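PDB 2O8R: polyphosphate kinase from Porphyromonas gingivalis, which probably catalyses the reversible transfer of the terminal phosphate of ATP to a growing polyphosphate chain, with magnesium as cofactor. Local coordinates for residues Val402-Lys407 / Ile427-Ser432; Tyr378-Asn383 / Leu416-Arg421; Thr442-Tyr447 / His488-Leu493. The protein carries 3 engineered substitutions. All blocks are in the same frame, centred on the assembly; numbering follows the deposited sequence.

All three contacts lie in the first C-terminal domain, a family of the phospholipase D clan. Contacts 1 and 2 interlock, because their segments come in the order 378-383, 402-407, 416-421, 427-432. Their centres are about 10 Å apart, and they touch where Leu-406 packs on Tyr-378 and Arg-379. Contact 3 follows in series, its centre about 16 Å from that of contact 1 and about 23 Å from that of contact 2. In one mixed sheet contact 1 pairs two strands and contact 3 adds helix 484-497. Contact 2 ties helix 416-425 to the loop after strand 370-377. Contact 1 lies beside the predicted phosphohistidine, contact 2 carries a predicted magnesium-site residue, and contact 3 is structural packing.

Contact 1 (Val402-Lys407 / Ile427-Ser432); sequences VFVELK and IRIVYS
Phe-403 and Val-430 sit abreast on neighbouring parallel strands, their side chains pointing the same way. The CB of Phe-403 lies 4.2 Å from Val-430 O. CG stands anti to the carbonyl carbon (chi1 -69°), beside the backbone N, and from there one side of the ring meets the valine. CD1 and CE1 of Phe-403 each lie 3.4 Å from Val-430 CG2, and Val-430 CG1 stands over one ring face. Beyond the pair, the ring meets Phe-494 with the planes at about 45°.

Backbone hydrogen bonds set the register. Val-402 N donates to Arg-428 O at 2.7 Å. Val-430 N then bonds to Val-402 O, and Val-404 N to Val-430 O at 3.0 Å. At the end of the ladder Val-404 O receives two weak bonds, from the N and the OG of Ser-432.

On the face that holds Val-402, Val-404 and Ile-429, Val-404 CG2 meets Ile-429 CG2 at 3.8 Å. Next to it Val-402 CG2 meets Ile-427 CG2 at 4.0 Å.

Past the strand, Glu-405 approaches His-439, the predicted phosphohistidine. Strands 399-404 and 428-431 form a beta-alpha-beta crossover through helix 416-425, on which Ile-429 packs. Strand 370-377 pairs with strand 399-404, and Ile-427 rests on helix 385-395.

Contact 2 (Tyr378-Asn383 / Leu416-Arg421); sequences YRVAEN and LRLSER
Val-380 and Ala-381, in an irregular loop, face Ser-419 and Leu-418 on the first turn of helix 416-425, and the CA atoms of Ala-381 and Leu-418 are 7.0 Å apart. Leu-418 carries the apolar part of the contact. Its CG, anti to the backbone N (chi1 161°), lies 3.9 Å from Val-380 CG2. Its two methyls meet different parts of the loop. CD2 touches backbone oxygens, with Ala-381 O and Glu-382 O each 3.4 Å away. The same CD2 lies 3.8 Å from Val-380 CG2. CD1 is turned to the end of the loop and comes within 4.1 Å of Asn-383 OD1.

Val-380 CG2 is shared. Besides Leu-418 it meets Ser-419 OG at 3.8 Å. That hydroxyl is hydrogen-bonded to Asn-415 O in the preceding residues, so it meets the valine as a packing neighbour.

The polar part joins Asn-383 to Arg-421. NH1 of Arg-421 donates to Asn-383 OD1, which sits at the edge of the guanidinium, near its plane. The modelled separation is too short to be trusted in detail. The amide and guanidinium planes are only 15° apart, although the two side chains cross at about a right angle. Arg-421 NE has a salt bridge to Glu-391, which helps to fix the group's rotation and links it to helix 385-395.

This corner lies at the dimer interface. Asn-383 O is hydrogen-bonded to ND2 of Asn-383 of the second subunit, and Arg-421 packs on Ser-385 of that subunit. The loop carries Arg-379, predicted to belong to the magnesium site, and leads from strand 370-377 into helix 385-395, with helix 416-425 packed against the loop.

Contact 3 (Thr442-Tyr447 / His488-Leu493); sequences TALILY and HDVYRL
Leu-444 meets Val-490 and Tyr-491 in a buried apolar contact between a strand and a helix. CG1 of Val-490 lies 3.7 Å from Leu-444 CD1 and 3.8 Å from Leu-444 CB, so this one methyl touches the leucine at both its CB and its CD1. The two side chains point opposite ways as they pass. Leu-444 CG, set anti to the backbone N (chi1 -179°), lies 4.0 Å from the same CG1 of Val-490. The other branch of the leucine, CD2, rests on the helix backbone, 3.7 Å from Tyr-491 CA.

Two residues on, Leu-446 CD1 reaches the edge of the Tyr-491 ring, in its plane, with CD1 of the tyrosine 3.8 Å away. These two side chains cross at about a right angle.

The next shell holds the helix. Within it, Arg-492 N bonds to His-488 O, an oxygen that also lies at the edge of the Tyr-491 ring. Asp-489 accepts hydrogen bonds from the backbone N atoms of Ser-507, Arg-508 and Leu-509, and Arg-492 has a salt bridge to Glu-502. Both ties anchor the helix to the chain that follows it. Leu-444 also touches Phe-494 and Arg-374.

The axes of the two short segments cross at -105°, 9.0 Å apart at their closest. Strand 442-447 runs antiparallel to strands 370-377 and 457-462, and helix 484-497 lies across this part of the sheet, with Val-490 also on Ala-459.

Contact 1 (Val402-Lys407 / Ile427-Ser432)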
loop_
_atom_site.group_PDB
_atom_site.type_symbol
_atom_site.label_atom_id
_atom_site.label_comp_id
_atom_site.label_asym_id
_atom_site.label_seq_id
_atom_site.Cartn_x
_atom_site.Cartn_y
_atom_site.Cartn_z
ATOM N N VAL A 402 -20.434 -5.072 10.252
ATOM C CA VAL A 402 -19.152 -5.785 10.186
ATOM C C VAL A 402 -18.522 -5.889 11.572
ATOM O O VAL A 402 -18.194 -4.871 12.188
ATOM C CB VAL A 402 -18.151 -5.101 9.246
ATOM C CG1 VAL A 402 -16.843 -5.868 9.201
ATOM C CG2 VAL A 402 -18.719 -4.956 7.854
ATOM N N PHE A 403 -18.359 -7.124 12.050
ATOM C CA PHE A 403 -17.769 -7.395 13.360
ATOM C C PHE A 403 -16.325 -7.712 13.187
ATOM O O PHE A 403 -15.987 -8.720 12.566
ATOM C CB PHE A 403 -18.477 -8.555 14.058
ATOM C CG PHE A 403 -19.872 -8.226 14.472
ATOM C CD1 PHE A 403 -20.138 -7.792 15.754
ATOM C CD2 PHE A 403 -20.914 -8.301 13.559
ATOM C CE1 PHE A 403 -21.430 -7.452 16.126
ATOM C CE2 PHE A 403 -22.197 -7.963 13.925
ATOM C CZ PHE A 403 -22.458 -7.540 15.211
ATOM N N VAL A 404 -15.479 -6.847 13.743
ATOM C CA VAL A 404 -14.034 -6.900 13.521
ATOM C C VAL A 404 -13.294 -7.273 14.801
ATOM O O VAL A 404 -13.407 -6.575 15.824
ATOM C CB VAL A 404 -13.482 -5.539 13.019
ATOM C CG1 VAL A 404 -12.035 -5.677 12.587
ATOM C CG2 VAL A 404 -14.325 -4.982 11.884
ATOM N N GLU A 405 -12.511 -8.349 14.729
ATOM C CA GLU A 405 -11.830 -8.894 15.909
ATOM C C GLU A 405 -10.612 -8.117 16.423
ATOM O O GLU A 405 -9.987 -8.537 17.398
ATOM C CB GLU A 405 -11.435 -10.354 15.688
ATOM C CG GLU A 405 -10.542 -10.614 14.484
ATOM C CD GLU A 405 -9.962 -12.027 14.463
ATOM O OE1 GLU A 405 -9.123 -12.350 15.334
ATOM O OE2 GLU A 405 -10.332 -12.811 13.560
ATOM N N LEU A 406 -10.278 -6.994 15.790
ATOM C CA LEU A 406 -9.052 -6.292 16.151
ATOM C C LEU A 406 -9.162 -5.394 17.394
ATOM O O LEU A 406 -10.196 -5.375 18.073
ATOM C CB LEU A 406 -8.438 -5.560 14.959
ATOM C CG LEU A 406 -6.920 -5.786 14.957
ATOM C CD1 LEU A 406 -6.557 -7.161 14.377
ATOM C CD2 LEU A 406 -6.155 -4.638 14.288
ATOM N N LYS A 407 -8.095 -4.635 17.652
ATOM C CA LYS A 407 -7.728 -4.218 19.009
ATOM C C LYS A 407 -7.980 -2.755 19.390
ATOM O O LYS A 407 -8.601 -1.988 18.645
ATOM C CB LYS A 407 -6.243 -4.545 19.263
ATOM C CG LYS A 407 -5.736 -5.831 18.620
ATOM C CD LYS A 407 -6.203 -7.071 19.358
ATOM C CE LYS A 407 -5.954 -8.312 18.519
ATOM N NZ LYS A 407 -5.806 -9.526 19.364
ATOM N N ILE A 427 -22.739 1.435 6.294
ATOM C CA ILE A 427 -22.233 0.254 7.011
ATOM C C ILE A 427 -21.987 0.554 8.497
ATOM O O ILE A 427 -21.629 1.678 8.855
ATOM C CB ILE A 427 -20.905 -0.250 6.409
ATOM C CG1 ILE A 427 -21.041 -0.553 4.912
ATOM C CG2 ILE A 427 -20.425 -1.452 7.149
ATOM C CD1 ILE A 427 -19.702 -0.871 4.221
ATOM N N ARG A 428 -22.202 -0.440 9.353
ATOM C CA ARG A 428 -21.870 -0.324 10.770
ATOM C C ARG A 428 -20.688 -1.229 11.099
ATOM O O ARG A 428 -20.622 -2.387 10.650
ATOM C CB ARG A 428 -23.056 -0.708 11.648
ATOM C CG ARG A 428 -24.222 0.243 11.579
ATOM C CD ARG A 428 -25.334 -0.165 12.529
ATOM N NE ARG A 428 -24.847 -0.664 13.817
ATOM C CZ ARG A 428 -25.206 -1.834 14.341
ATOM N NH1 ARG A 428 -26.064 -2.605 13.686
ATOM N NH2 ARG A 428 -24.730 -2.232 15.519
ATOM N N ILE A 429 -19.753 -0.708 11.888
ATOM C CA ILE A 429 -18.560 -1.470 12.244
ATOM C C ILE A 429 -18.489 -1.585 13.751
ATOM O O ILE A 429 -18.346 -0.575 14.442
ATOM C CB ILE A 429 -17.252 -0.821 11.694
ATOM C CG1 ILE A 429 -17.298 -0.769 10.163
ATOM C CG2 ILE A 429 -16.064 -1.605 12.151
ATOM C CD1 ILE A 429 -16.339 0.199 9.530
ATOM N N VAL A 430 -18.612 -2.805 14.268
ATOM C CA VAL A 430 -18.464 -3.000 15.701
ATOM C C VAL A 430 -17.253 -3.858 16.062
ATOM O O VAL A 430 -16.988 -4.896 15.442
ATOM C CB VAL A 430 -19.798 -3.409 16.423
ATOM C CG1 VAL A 430 -21.015 -3.371 15.468
ATOM C CG2 VAL A 430 -19.660 -4.729 17.188
ATOM N N TYR A 431 -16.501 -3.372 17.048
ATOM C CA TYR A 431 -15.251 -3.987 17.499
ATOM C C TYR A 431 -15.499 -4.912 18.679
ATOM O O TYR A 431 -16.495 -4.753 19.401
ATOM C CB TYR A 431 -14.237 -2.924 17.964
ATOM C CG TYR A 431 -14.438 -1.518 17.437
ATOM C CD1 TYR A 431 -15.360 -0.655 18.029
ATOM C CD2 TYR A 431 -13.673 -1.039 16.373
ATOM C CE1 TYR A 431 -15.539 0.641 17.547
ATOM C CE2 TYR A 431 -13.842 0.254 15.890
ATOM C CZ TYR A 431 -14.775 1.086 16.481
ATOM O OH TYR A 431 -14.937 2.364 16.001
ATOM N N SER A 432 -14.579 -5.852 18.889
ATOM C CA SER A 432 -14.580 -6.671 20.084
ATOM C C SER A 432 -13.850 -5.857 21.145
ATOM O O SER A 432 -12.622 -5.734 21.107
ATOM C CB SER A 432 -13.814 -7.977 19.857
ATOM O OG SER A 432 -13.687 -8.319 18.489
#

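Contact 2 (Tyr378-Asn383 / Leu416-Arg421)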
loop_
_atom_site.group_PDB
_atom_site.type_symbol
_atom_site.label_atom_id
_atom_site.label_comp_id
_atom_site.label_asym_id
_atom_site.label_seq_id
_atom_site.Cartn_x
_atom_site.Cartn_y
_atom_site.Cartn_z
ATOM N N TYR A 378 -11.219 -10.003 9.950
ATOM C CA TYR A 378 -10.037 -9.885 10.821
ATOM C C TYR A 378 -9.700 -8.424 11.119
ATOM O O TYR A 378 -9.691 -8.014 12.277
ATOM C CB TYR A 378 -8.818 -10.599 10.238
ATOM C CG TYR A 378 -7.534 -10.322 11.006
ATOM C CD1 TYR A 378 -7.359 -10.785 12.308
ATOM C CD2 TYR A 378 -6.493 -9.600 10.427
ATOM C CE1 TYR A 378 -6.190 -10.533 13.013
ATOM C CE2 TYR A 378 -5.318 -9.342 11.124
ATOM C CZ TYR A 378 -5.170 -9.811 12.417
ATOM O OH TYR A 378 -4.004 -9.553 13.112
ATOM N N ARG A 379 -9.440 -7.659 10.059
ATOM C CA ARG A 379 -9.247 -6.215 10.134
ATOM C C ARG A 379 -10.101 -5.519 9.090
ATOM O O ARG A 379 -10.523 -6.135 8.114
ATOM C CB ARG A 379 -7.793 -5.854 9.829
ATOM C CG ARG A 379 -6.869 -5.783 11.020
ATOM C CD ARG A 379 -5.596 -5.025 10.677
ATOM N NE ARG A 379 -4.904 -5.607 9.529
ATOM C CZ ARG A 379 -3.822 -6.374 9.609
ATOM N NH1 ARG A 379 -3.285 -6.653 10.788
ATOM N NH2 ARG A 379 -3.270 -6.859 8.503
ATOM N N VAL A 380 -10.352 -4.230 9.307
ATOM C CA VAL A 380 -10.696 -3.320 8.213
ATOM C C VAL A 380 -9.556 -2.310 8.054
ATOM O O VAL A 380 -9.390 -1.403 8.866
ATOM C CB VAL A 380 -12.079 -2.633 8.385
ATOM C CG1 VAL A 380 -12.404 -2.417 9.851
ATOM C CG2 VAL A 380 -12.133 -1.320 7.597
ATOM N N ALA A 381 -8.738 -2.518 7.028
ATOM C CA ALA A 381 -7.589 -1.656 6.772
ATOM C C ALA A 381 -7.369 -1.440 5.277
ATOM O O ALA A 381 -7.047 -0.340 4.844
ATOM C CB ALA A 381 -6.350 -2.237 7.402
ATOM N N GLU A 382 -7.540 -2.502 4.499
ATOM C CA GLU A 382 -7.373 -2.455 3.059
ATOM C C GLU A 382 -8.736 -2.386 2.419
ATOM O O GLU A 382 -9.722 -2.866 2.971
ATOM C CB GLU A 382 -6.670 -3.718 2.551
ATOM C CG GLU A 382 -5.220 -3.855 2.956
ATOM C CD GLU A 382 -4.284 -3.205 1.958
ATOM O OE1 GLU A 382 -4.148 -3.737 0.835
ATOM O OE2 GLU A 382 -3.680 -2.166 2.300
ATOM N N ASN A 383 -8.773 -1.770 1.249
ATOM C CA ASN A 383 -9.902 -1.836 0.354
ATOM C C ASN A 383 -10.042 -3.242 -0.186
ATOM O O ASN A 383 -9.041 -3.897 -0.411
ATOM C CB ASN A 383 -9.659 -0.891 -0.817
ATOM C CG ASN A 383 -10.429 0.377 -0.691
ATOM O OD1 ASN A 383 -11.659 0.359 -0.689
ATOM N ND2 ASN A 383 -9.721 1.495 -0.589
ATOM N N LEU A 416 -8.658 4.685 9.137
ATOM C CA LEU A 416 -9.547 5.703 9.658
ATOM C C LEU A 416 -10.428 6.280 8.544
ATOM O O LEU A 416 -11.656 6.380 8.693
ATOM C CB LEU A 416 -8.722 6.803 10.326
ATOM C CG LEU A 416 -9.218 7.448 11.623
ATOM C CD1 LEU A 416 -9.711 6.400 12.625
ATOM C CD2 LEU A 416 -8.107 8.314 12.234
ATOM N N ARG A 417 -9.798 6.626 7.423
ATOM C CA ARG A 417 -10.519 7.149 6.269
ATOM C C ARG A 417 -11.438 6.086 5.654
ATOM O O ARG A 417 -12.566 6.390 5.245
ATOM C CB ARG A 417 -9.538 7.696 5.222
ATOM C CG ARG A 417 -10.207 8.335 4.003
ATOM C CD ARG A 417 -9.192 8.926 3.039
ATOM N NE ARG A 417 -8.535 10.115 3.586
ATOM C CZ ARG A 417 -8.936 11.367 3.370
ATOM N NH1 ARG A 417 -10.001 11.610 2.616
ATOM N NH2 ARG A 417 -8.271 12.382 3.911
ATOM N N LEU A 418 -10.957 4.843 5.608
ATOM C CA LEU A 418 -11.717 3.740 5.019
ATOM C C LEU A 418 -12.957 3.381 5.853
ATOM O O LEU A 418 -14.027 3.113 5.298
ATOM C CB LEU A 418 -10.816 2.522 4.785
ATOM C CG LEU A 418 -11.450 1.141 4.589
ATOM C CD1 LEU A 418 -12.269 1.040 3.324
ATOM C CD2 LEU A 418 -10.375 0.096 4.574
ATOM N N SER A 419 -12.811 3.392 7.176
ATOM C CA SER A 419 -13.929 3.111 8.074
ATOM C C SER A 419 -14.984 4.208 8.011
ATOM O O SER A 419 -16.185 3.933 8.083
ATOM C CB SER A 419 -13.440 2.962 9.510
ATOM O OG SER A 419 -12.481 1.930 9.603
ATOM N N GLU A 420 -14.530 5.450 7.876
ATOM C CA GLU A 420 -15.444 6.561 7.823
ATOM C C GLU A 420 -16.178 6.520 6.485
ATOM O O GLU A 420 -17.368 6.830 6.419
ATOM C CB GLU A 420 -14.729 7.903 8.090
ATOM C CG GLU A 420 -14.001 8.534 6.903
ATOM C CD GLU A 420 -13.182 9.764 7.276
ATOM O OE1 GLU A 420 -13.146 10.722 6.468
ATOM O OE2 GLU A 420 -12.572 9.772 8.371
ATOM N N ARG A 421 -15.487 6.082 5.435
ATOM C CA ARG A 421 -16.116 5.974 4.139
ATOM C C ARG A 421 -17.216 4.930 4.196
ATOM O O ARG A 421 -18.296 5.121 3.619
ATOM C CB ARG A 421 -15.100 5.608 3.065
ATOM C CG ARG A 421 -15.719 5.465 1.687
ATOM C CD ARG A 421 -14.678 5.218 0.618
ATOM N NE ARG A 421 -14.499 3.799 0.359
ATOM C CZ ARG A 421 -13.355 3.144 0.508
ATOM N NH1 ARG A 421 -13.314 1.850 0.239
ATOM N NH2 ARG A 421 -12.258 3.772 0.913
#

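Contact 3 (Thr442-Tyr447 / His488-Leu493)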
loop_
_atom_site.group_PDB
_atom_site.type_symbol
_atom_site.label_atom_id
_atom_site.label_comp_id
_atom_site.label_asym_id
_atom_site.label_seq_id
_atom_site.Cartn_x
_atom_site.Cartn_y
_atom_site.Cartn_z
ATOM N N THR A 442 -17.714 -16.076 9.736
ATOM C CA THR A 442 -19.065 -16.253 9.223
ATOM C C THR A 442 -19.602 -15.016 8.506
ATOM O O THR A 442 -19.272 -13.889 8.867
ATOM C CB THR A 442 -20.054 -16.589 10.355
ATOM O OG1 THR A 442 -20.108 -15.490 11.266
ATOM C CG2 THR A 442 -19.623 -17.833 11.122
ATOM N N ALA A 443 -20.434 -15.242 7.493
ATOM C CA ALA A 443 -21.228 -14.178 6.876
ATOM C C ALA A 443 -22.703 -14.577 6.923
ATOM O O ALA A 443 -23.035 -15.756 7.082
ATOM C CB ALA A 443 -20.786 -13.928 5.453
ATOM N N LEU A 444 -23.590 -13.598 6.790
ATOM C CA LEU A 444 -25.014 -13.861 6.942
ATOM C C LEU A 444 -25.836 -12.950 6.080
ATOM O O LEU A 444 -25.748 -11.737 6.212
ATOM C CB LEU A 444 -25.447 -13.657 8.391
ATOM C CG LEU A 444 -26.915 -13.927 8.691
ATOM C CD1 LEU A 444 -27.271 -15.403 8.495
ATOM C CD2 LEU A 444 -27.225 -13.490 10.097
ATOM N N ILE A 445 -26.643 -13.540 5.206
ATOM C CA ILE A 445 -27.578 -12.770 4.394
ATOM C C ILE A 445 -28.994 -13.100 4.845
ATOM O O ILE A 445 -29.388 -14.263 4.819
ATOM C CB ILE A 445 -27.416 -13.074 2.901
ATOM C CG1 ILE A 445 -26.025 -12.680 2.428
ATOM C CG2 ILE A 445 -28.415 -12.295 2.104
ATOM C CD1 ILE A 445 -25.565 -13.487 1.266
ATOM N N LEU A 446 -29.748 -12.082 5.267
ATOM C CA LEU A 446 -31.111 -12.299 5.767
ATOM C C LEU A 446 -32.189 -11.754 4.819
ATOM O O LEU A 446 -32.093 -10.633 4.300
ATOM C CB LEU A 446 -31.287 -11.714 7.174
ATOM C CG LEU A 446 -30.473 -12.304 8.334
ATOM C CD1 LEU A 446 -30.620 -11.427 9.561
ATOM C CD2 LEU A 446 -30.835 -13.764 8.662
ATOM N N TYR A 447 -33.211 -12.570 4.598
ATOM C CA TYR A 447 -34.333 -12.180 3.774
ATOM C C TYR A 447 -35.376 -11.455 4.602
ATOM O O TYR A 447 -35.445 -11.653 5.818
ATOM C CB TYR A 447 -34.964 -13.413 3.153
ATOM C CG TYR A 447 -34.111 -14.058 2.090
ATOM C CD1 TYR A 447 -33.584 -13.314 1.042
ATOM C CD2 TYR A 447 -33.860 -15.421 2.115
ATOM C CE1 TYR A 447 -32.811 -13.914 0.061
ATOM C CE2 TYR A 447 -33.091 -16.033 1.140
ATOM C CZ TYR A 447 -32.565 -15.281 0.118
ATOM O OH TYR A 447 -31.799 -15.911 -0.842
ATOM N N HIS A 488 -30.419 -19.624 11.555
ATOM C CA HIS A 488 -30.993 -19.032 12.743
ATOM C C HIS A 488 -29.914 -18.883 13.807
ATOM O O HIS A 488 -29.886 -17.907 14.564
ATOM C CB HIS A 488 -32.153 -19.886 13.269
ATOM C CG HIS A 488 -32.827 -19.293 14.463
ATOM N ND1 HIS A 488 -32.424 -19.560 15.755
ATOM C CD2 HIS A 488 -33.845 -18.407 14.560
ATOM C CE1 HIS A 488 -33.171 -18.868 16.596
ATOM N NE2 HIS A 488 -34.036 -18.157 15.896
ATOM N N ASP A 489 -29.031 -19.872 13.857
ATOM C CA ASP A 489 -27.961 -19.907 14.839
ATOM C C ASP A 489 -26.980 -18.781 14.593
ATOM O O ASP A 489 -26.568 -18.096 15.534
ATOM C CB ASP A 489 -27.252 -21.251 14.776
ATOM C CG ASP A 489 -27.978 -22.327 15.559
ATOM O OD1 ASP A 489 -28.917 -21.972 16.299
ATOM O OD2 ASP A 489 -27.600 -23.520 15.451
ATOM N N VAL A 490 -26.630 -18.596 13.320
ATOM C CA VAL A 490 -25.769 -17.508 12.895
ATOM C C VAL A 490 -26.480 -16.179 13.168
ATOM O O VAL A 490 -25.873 -15.231 13.700
ATOM C CB VAL A 490 -25.396 -17.642 11.404
ATOM C CG1 VAL A 490 -24.689 -16.396 10.904
ATOM C CG2 VAL A 490 -24.512 -18.861 11.180
ATOM N N TYR A 491 -27.768 -16.132 12.826
ATOM C CA TYR A 491 -28.612 -14.989 13.139
ATOM C C TYR A 491 -28.484 -14.597 14.606
ATOM O O TYR A 491 -28.201 -13.442 14.942
ATOM C CB TYR A 491 -30.070 -15.312 12.834
ATOM C CG TYR A 491 -31.030 -14.332 13.460
ATOM C CD1 TYR A 491 -31.270 -13.104 12.864
ATOM C CD2 TYR A 491 -31.693 -14.628 14.648
ATOM C CE1 TYR A 491 -32.129 -12.192 13.428
ATOM C CE2 TYR A 491 -32.557 -13.721 15.217
ATOM C CZ TYR A 491 -32.772 -12.502 14.598
ATOM O OH TYR A 491 -33.629 -11.577 15.152
ATOM N N ARG A 492 -28.697 -15.584 15.465
ATOM C CA ARG A 492 -28.637 -15.409 16.901
ATOM C C ARG A 492 -27.244 -15.025 17.359
ATOM O O ARG A 492 -27.099 -14.174 18.238
ATOM C CB ARG A 492 -29.087 -16.689 17.608
ATOM C CG ARG A 492 -29.057 -16.590 19.105
ATOM C CD ARG A 492 -29.464 -17.889 19.767
ATOM N NE ARG A 492 -30.884 -17.924 20.096
ATOM C CZ ARG A 492 -31.727 -18.854 19.671
ATOM N NH1 ARG A 492 -31.297 -19.847 18.904
ATOM N NH2 ARG A 492 -33.000 -18.793 20.019
ATOM N N LEU A 493 -26.225 -15.645 16.763
ATOM C CA LEU A 493 -24.834 -15.323 17.095
ATOM C C LEU A 493 -24.546 -13.833 16.908
ATOM O O LEU A 493 -23.990 -13.188 17.802
ATOM C CB LEU A 493 -23.856 -16.152 16.271
ATOM C CG LEU A 493 -22.358 -15.855 16.436
ATOM C CD1 LEU A 493 -21.898 -15.970 17.888
ATOM C CD2 LEU A 493 -21.514 -16.751 15.507
#